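Local coordinates for protein short afifavidin (Afifella pfennigii, PDB 6HDT) that forms a strong non-covalent complex with biotin as a dimeric member of the avidin family, its wider biological role still being obscure, at residues T57-V62 with W76-A81. Numbering follows the deposited sequence.
Sequences TPYPLV and WDNATA. With BTN (biotin), chain E.
Y59 lies between W76 and N78 at the open ends of the hairpin of strands 58-66 and 69-77, part of the eight-stranded antiparallel avidin barrel. This is the tight part of the contact. The edge of the W76 six-membered ring meets one face of Y59 in an edge-to-face pair, planes at 61°, with CZ3 of W76 3.5 Å from CD1 of Y59. Over the opposite face lies the N78 amide, almost parallel to the ring, its ND2 above the ring centre. CG of N78 sits between its own backbone N and carbonyl carbon (chi1 68°), which folds the amide back over Y59. Both N-H groups of N78 ND2 are used in the amide plane, toward OG1 of T57 (2.9 Å) and O of P58 (2.8 Å). OD1 of N78 accepts from N of T80, an Asx turn, and from N of A81, an Asx motif. An alanine in place of N78 would probably uncover this face of Y59, strip P58 O and T57 OG1 of their donor and leave N of T80 and of A81 without their acceptor. W76 bonds through NE1 to T87 and lays its own face against the biotin tail, CG of W76 3.4 Å from C10 of biotin. Toward solvent the packing thins: T57 and T80 meet tip to tip, CG2 to CG2 at 3.9 Å. Nearby, O of A81 accepts from OH of Y59 (2.9 Å) and N of N78, which approach from opposite faces of its carbonyl plane.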
loop_
_atom_site.group_PDB
_atom_site.type_symbol
_atom_site.label_atom_id
_atom_site.label_comp_id
_atom_site.label_asym_id
_atom_site.label_seq_id
_atom_site.Cartn_x
_atom_site.Cartn_y
_atom_site.Cartn_z
ATOM N N THR A 57 -1.962 17.116 -10.550
ATOM C CA THR A 57 -0.711 16.659 -11.176
ATOM C C THR A 57 -0.412 15.222 -10.782
ATOM O O THR A 57 -0.832 14.781 -9.717
ATOM C CB THR A 57 0.489 17.556 -10.771
ATOM O OG1 THR A 57 0.784 17.380 -9.386
ATOM C CG2 THR A 57 0.172 19.013 -11.033
ATOM N N PRO A 58 0.288 14.461 -11.641
ATOM C CA PRO A 58 0.544 13.051 -11.284
ATOM C C PRO A 58 1.543 12.871 -10.150
ATOM O O PRO A 58 2.565 13.589 -10.087
ATOM C CB PRO A 58 1.118 12.455 -12.564
ATOM C CG PRO A 58 0.717 13.385 -13.642
ATOM C CD PRO A 58 0.717 14.749 -13.019
ATOM N N TYR A 59 1.188 11.949 -9.257
ATOM C CA TYR A 59 2.054 11.432 -8.196
ATOM C C TYR A 59 2.357 9.955 -8.434
ATOM O O TYR A 59 1.493 9.182 -8.907
ATOM C CB TYR A 59 1.418 11.656 -6.833
ATOM C CG TYR A 59 1.398 13.111 -6.466
ATOM C CD1 TYR A 59 0.403 13.964 -6.926
ATOM C CD2 TYR A 59 2.415 13.653 -5.682
ATOM C CE1 TYR A 59 0.415 15.334 -6.617
ATOM C CE2 TYR A 59 2.412 15.001 -5.357
ATOM C CZ TYR A 59 1.423 15.836 -5.835
ATOM O OH TYR A 59 1.440 17.178 -5.498
ATOM N N PRO A 60 3.595 9.544 -8.143
ATOM C CA PRO A 60 3.953 8.132 -8.303
ATOM C C PRO A 60 3.093 7.225 -7.430
ATOM O O PRO A 60 2.692 7.595 -6.325
ATOM C CB PRO A 60 5.430 8.078 -7.890
ATOM C CG PRO A 60 5.903 9.498 -7.933
ATOM C CD PRO A 60 4.717 10.349 -7.625
ATOM N N LEU A 61 2.774 6.045 -7.958
ATOM C CA LEU A 61 2.100 5.029 -7.154
ATOM C C LEU A 61 2.809 3.675 -7.286
ATOM O O LEU A 61 3.343 3.350 -8.350
ATOM C CB LEU A 61 0.599 4.999 -7.445
ATOM C CG LEU A 61 -0.131 4.078 -8.421
ATOM C CD1 LEU A 61 -0.030 2.589 -8.132
ATOM C CD2 LEU A 61 -1.587 4.498 -8.404
ATOM N N VAL A 62 2.872 2.938 -6.162
ATOM C CA VAL A 62 3.448 1.582 -6.128
ATOM C C VAL A 62 2.609 0.643 -5.288
ATOM O O VAL A 62 2.008 1.040 -4.310
ATOM C CB VAL A 62 4.902 1.559 -5.624
ATOM C CG1 VAL A 62 5.748 2.511 -6.456
ATOM C CG2 VAL A 62 4.981 1.865 -4.142
ATOM N N TRP A 76 2.603 11.964 -1.193
ATOM C CA TRP A 76 2.181 13.222 -1.823
ATOM C C TRP A 76 3.333 14.223 -1.913
ATOM O O TRP A 76 3.298 15.275 -1.287
ATOM C CB TRP A 76 0.937 13.785 -1.126
ATOM C CG TRP A 76 -0.206 12.813 -1.243
ATOM C CD1 TRP A 76 -0.663 11.972 -0.295
ATOM C CD2 TRP A 76 -0.983 12.558 -2.423
ATOM N NE1 TRP A 76 -1.710 11.165 -0.810
ATOM C CE2 TRP A 76 -1.930 11.547 -2.101
ATOM C CE3 TRP A 76 -1.022 13.138 -3.697
ATOM C CZ2 TRP A 76 -2.846 11.072 -3.030
ATOM C CZ3 TRP A 76 -1.926 12.641 -4.617
ATOM C CH2 TRP A 76 -2.840 11.651 -4.262
ATOM N N ASP A 77 4.342 13.871 -2.718
ATOM C CA ASP A 77 5.401 14.779 -3.096
ATOM C C ASP A 77 5.770 14.543 -4.562
ATOM O O ASP A 77 5.873 13.407 -5.019
ATOM C CB ASP A 77 6.611 14.593 -2.201
ATOM C CG ASP A 77 7.738 15.541 -2.561
ATOM O OD1 ASP A 77 7.590 16.769 -2.324
ATOM O OD2 ASP A 77 8.762 15.060 -3.094
ATOM N N ASN A 78 5.833 15.626 -5.314
ATOM C CA ASN A 78 6.353 15.628 -6.669
ATOM C C ASN A 78 7.048 16.974 -6.920
ATOM O O ASN A 78 7.227 17.746 -5.976
ATOM C CB ASN A 78 5.260 15.245 -7.715
ATOM C CG ASN A 78 4.160 16.272 -7.872
ATOM O OD1 ASN A 78 4.232 17.403 -7.356
ATOM N ND2 ASN A 78 3.116 15.886 -8.636
ATOM N N ALA A 79 7.451 17.250 -8.161
ATOM C CA ALA A 79 8.164 18.508 -8.464
ATOM C C ALA A 79 7.317 19.799 -8.267
ATOM O O ALA A 79 7.856 20.907 -8.102
ATOM C CB ALA A 79 8.719 18.447 -9.875
ATOM N N THR A 80 6.002 19.630 -8.246
ATOM C CA THR A 80 5.018 20.699 -8.242
ATOM C C THR A 80 4.566 21.074 -6.826
ATOM O O THR A 80 4.572 22.255 -6.466
ATOM C CB THR A 80 3.791 20.259 -9.077
ATOM O OG1 THR A 80 4.211 20.131 -10.438
ATOM C CG2 THR A 80 2.684 21.269 -9.009
ATOM N N ALA A 81 4.181 20.073 -6.043
ATOM C CA ALA A 81 3.640 20.287 -4.698
ATOM C C ALA A 81 3.825 19.117 -3.748
ATOM O O ALA A 81 3.842 17.958 -4.131
ATOM C CB ALA A 81 2.162 20.636 -4.770
HETATM C C11 BTN E . -3.283 15.567 0.914
HETATM O O11 BTN E . -2.666 15.346 1.974
HETATM O O12 BTN E . -4.282 16.323 0.873
HETATM C C10 BTN E . -2.788 14.865 -0.339
HETATM C C9 BTN E . -3.914 14.513 -1.309
HETATM C C8 BTN E . -4.813 13.393 -0.778
HETATM C C7 BTN E . -6.008 13.081 -1.676
HETATM C C2 BTN E . -6.823 11.947 -1.065
HETATM S S1 BTN E . -6.104 10.322 -1.220
HETATM C C6 BTN E . -7.632 9.542 -0.786
HETATM C C5 BTN E . -8.711 10.381 -1.447
HETATM N N1 BTN E . -9.017 9.937 -2.778
HETATM C C3 BTN E . -8.715 10.789 -3.756
HETATM O O3 BTN E . -8.940 10.584 -4.962
HETATM N N2 BTN E . -8.148 11.887 -3.191
HETATM C C4 BTN E . -8.186 11.793 -1.739
#